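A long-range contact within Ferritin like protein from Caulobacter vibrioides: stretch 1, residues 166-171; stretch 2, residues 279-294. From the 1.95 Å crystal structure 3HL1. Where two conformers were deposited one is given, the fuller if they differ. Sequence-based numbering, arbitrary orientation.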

# COMPACT_ATOMS: atom_id res chain seq x y z
N GLN A 166 20.23 -10.98 0.76
CA GLN A 166 20.76 -9.65 0.58
C GLN A 166 19.81 -8.63 1.13
O GLN A 166 18.81 -8.32 0.48
CB GLN A 166 21.00 -9.39 -0.92
CG GLN A 166 21.76 -8.07 -1.16
CD GLN A 166 22.36 -8.01 -2.54
OE1 GLN A 166 23.57 -8.14 -2.69
NE2 GLN A 166 21.50 -7.83 -3.57
N LYS A 167 20.13 -8.11 2.31
CA LYS A 167 19.35 -7.09 2.98
C LYS A 167 17.87 -7.45 3.05
O LYS A 167 16.98 -6.66 2.72
CB LYS A 167 19.63 -5.75 2.33
CG LYS A 167 21.11 -5.36 2.30
CD LYS A 167 21.29 -3.96 1.74
CE LYS A 167 22.66 -3.45 1.88
NZ LYS A 167 23.54 -4.21 1.03
N GLN A 168 17.61 -8.69 3.49
CA GLN A 168 16.26 -9.21 3.60
C GLN A 168 15.69 -8.91 4.99
O GLN A 168 16.42 -8.90 5.98
CB GLN A 168 16.22 -10.71 3.36
CG GLN A 168 16.67 -11.13 2.02
CD GLN A 168 15.77 -10.65 0.94
OE1 GLN A 168 14.68 -11.17 0.75
NE2 GLN A 168 16.22 -9.65 0.21
N MSE A 169 14.40 -8.72 5.04
CA MSE A 169 13.65 -8.37 6.24
C MSE A 169 12.55 -9.38 6.47
O MSE A 169 11.98 -9.92 5.53
CB MSE A 169 13.08 -6.98 6.02
CG MSE A 169 12.26 -6.41 7.08
SE MSE A 169 11.89 -4.63 6.39
CE MSE A 169 10.31 -4.34 7.39
N ASP A 170 12.26 -9.68 7.73
CA ASP A 170 11.18 -10.61 8.06
C ASP A 170 10.50 -10.27 9.40
O ASP A 170 10.83 -10.84 10.43
CB ASP A 170 11.71 -12.07 8.02
CG ASP A 170 10.58 -13.12 7.92
OD1 ASP A 170 9.43 -12.77 7.54
OD2 ASP A 170 10.85 -14.31 8.22
N GLU A 171 9.57 -9.31 9.36
CA GLU A 171 8.73 -8.90 10.48
C GLU A 171 7.28 -9.12 10.03
O GLU A 171 6.42 -9.46 10.83
CB GLU A 171 8.95 -7.42 10.81
CG GLU A 171 10.44 -6.98 10.93
CD GLU A 171 11.16 -7.45 12.23
OE1 GLU A 171 10.59 -7.32 13.35
OE2 GLU A 171 12.32 -7.91 12.15
N ILE A 279 12.67 4.70 10.60
CA ILE A 279 12.93 3.36 11.13
C ILE A 279 12.88 2.40 9.91
O ILE A 279 13.81 1.59 9.70
CB ILE A 279 11.94 2.93 12.25
CG1 ILE A 279 12.32 3.67 13.57
CG2 ILE A 279 11.95 1.42 12.52
CD1 ILE A 279 11.24 3.67 14.60
N LEU A 280 11.81 2.47 9.12
CA LEU A 280 11.69 1.58 7.97
C LEU A 280 12.78 1.74 6.96
O LEU A 280 13.20 0.71 6.40
CB LEU A 280 10.29 1.63 7.31
CG LEU A 280 9.06 1.15 8.10
CD1 LEU A 280 7.80 1.61 7.32
CD2 LEU A 280 9.08 -0.37 8.27
N ASN A 281 13.22 2.97 6.68
CA ASN A 281 14.30 3.20 5.74
C ASN A 281 15.57 2.47 6.13
O ASN A 281 16.24 1.91 5.29
CB ASN A 281 14.53 4.68 5.50
CG ASN A 281 13.47 5.27 4.60
OD1 ASN A 281 12.88 4.53 3.81
ND2 ASN A 281 13.14 6.56 4.76
N GLY A 282 15.87 2.45 7.43
CA GLY A 282 17.04 1.76 7.93
C GLY A 282 16.91 0.27 7.69
O GLY A 282 17.85 -0.38 7.17
N MSE A 283 15.73 -0.25 8.01
CA MSE A 283 15.42 -1.66 7.81
C MSE A 283 15.43 -2.09 6.34
O MSE A 283 15.89 -3.19 6.00
CB MSE A 283 14.07 -2.00 8.43
CG MSE A 283 14.24 -2.01 10.00
SE MSE A 283 12.53 -1.95 10.90
CE MSE A 283 12.07 -3.72 10.59
N PHE A 284 14.89 -1.27 5.47
CA PHE A 284 14.88 -1.58 4.05
C PHE A 284 16.27 -1.48 3.42
O PHE A 284 16.42 -1.81 2.27
CB PHE A 284 13.96 -0.60 3.32
CG PHE A 284 12.51 -0.83 3.53
CD1 PHE A 284 12.02 -1.77 4.39
CD2 PHE A 284 11.61 -0.01 2.89
CE1 PHE A 284 10.68 -1.93 4.59
CE2 PHE A 284 10.26 -0.19 3.07
CZ PHE A 284 9.81 -1.13 3.94
N SER A 285 17.25 -0.94 4.15
CA SER A 285 18.61 -0.81 3.64
C SER A 285 19.54 -1.81 4.36
O SER A 285 20.76 -1.69 4.30
CB SER A 285 19.12 0.63 3.76
OG SER A 285 18.89 1.14 5.07
N GLY A 286 18.95 -2.79 5.02
CA GLY A 286 19.72 -3.88 5.65
C GLY A 286 20.01 -3.69 7.14
O GLY A 286 20.70 -4.51 7.72
N GLY A 287 19.50 -2.64 7.76
CA GLY A 287 19.68 -2.43 9.20
C GLY A 287 18.85 -3.37 10.05
O GLY A 287 17.85 -3.88 9.63
N GLY A 288 19.26 -3.58 11.29
CA GLY A 288 18.40 -4.35 12.18
C GLY A 288 17.16 -3.55 12.60
O GLY A 288 17.17 -2.30 12.61
N ALA A 289 16.10 -4.29 12.91
CA ALA A 289 14.92 -3.74 13.50
C ALA A 289 15.29 -3.17 14.90
O ALA A 289 15.76 -3.90 15.76
CB ALA A 289 13.90 -4.83 13.63
N PRO A 290 15.09 -1.88 15.14
CA PRO A 290 15.43 -1.39 16.50
C PRO A 290 14.36 -1.82 17.50
O PRO A 290 13.29 -2.17 17.09
CB PRO A 290 15.40 0.13 16.36
CG PRO A 290 14.34 0.34 15.25
CD PRO A 290 14.57 -0.80 14.28
N PRO A 291 14.65 -1.74 18.81
CA PRO A 291 13.57 -1.92 19.80
C PRO A 291 12.40 -0.90 19.57
O PRO A 291 11.26 -1.23 19.82
CB PRO A 291 14.28 -1.68 21.13
CG PRO A 291 15.75 -1.87 20.85
CD PRO A 291 15.93 -1.42 19.43
N ALA A 292 12.72 0.31 19.06
CA ALA A 292 11.74 1.34 18.62
C ALA A 292 10.69 0.91 17.59
O ALA A 292 9.77 1.69 17.33
CB ALA A 292 12.48 2.60 18.08
N PHE A 293 10.81 -0.28 16.99
CA PHE A 293 9.93 -0.73 15.88
C PHE A 293 8.48 -1.15 16.29
O PHE A 293 7.51 -0.52 15.82
CB PHE A 293 10.61 -1.83 15.06
CG PHE A 293 9.82 -2.27 13.89
CD1 PHE A 293 9.55 -1.39 12.86
CD2 PHE A 293 9.35 -3.58 13.80
CE1 PHE A 293 8.80 -1.79 11.76
CE2 PHE A 293 8.61 -3.98 12.68
CZ PHE A 293 8.35 -3.07 11.67
N GLY A 294 8.33 -2.19 17.11
CA GLY A 294 7.00 -2.53 17.68
C GLY A 294 6.39 -1.41 18.56
O GLY A 294 5.16 -1.29 18.67

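No hydrogen bond crosses between the two stretches; they meet through van der Waals packing that buries 396 Å², summed over both sides. In the irregular segment 166-171, K167, M169 and E171 direct their CA-to-CB bonds toward the second stretch, whereas Q168 and D170 point away, so alternate residues make the contact.

The apolar centre is M169, a buried selenomethionine. Its side chain is fully extended (chi1, chi2 and chi3 all t), which carries its tip to L280, M283 and F284. M169 CE lies 3.7 Å from M283 CE and 4.2 Å from L280 CD2, while M169 SE approaches F284 CE1 at 3.5 Å. M169 SE sits at the edge of the F284 ring, near its plane, 4.6 Å from the ring centroid. A long, unbranched side chain suits this place: extended, it reaches both the methyl ends of M283 and L280 and the F284 ring edge. L280 and M283 leave their backbone sideways and F284 leaves it away, yet the ends of all three come nearer to M169.

At the exposed margins, the aliphatic portions of charged residues supply most of the closest contacts. E171 CG lies 3.7 Å from M283 CE and 3.9 Å from F293 CE2, and, as the exception, the carboxylate oxygen E171 OE2 lies 3.8 Å from A289 CB; this glutamate is poorly ordered, so its contacts are less sharply defined. K167 CD rests 3.5 Å from S285 O, and K167 CB lies 3.8 Å from G286 CA.

The backbone of the second stretch shapes that last contact. A type I turn from M283 to G286, with G286 N hydrogen-bonded to M283 O at 3.2 Å, brings G286 beside K167. Glycine fits here: at phi 96° a CB would press against the preceding carbonyl and come within 2.9 Å of K167 CG.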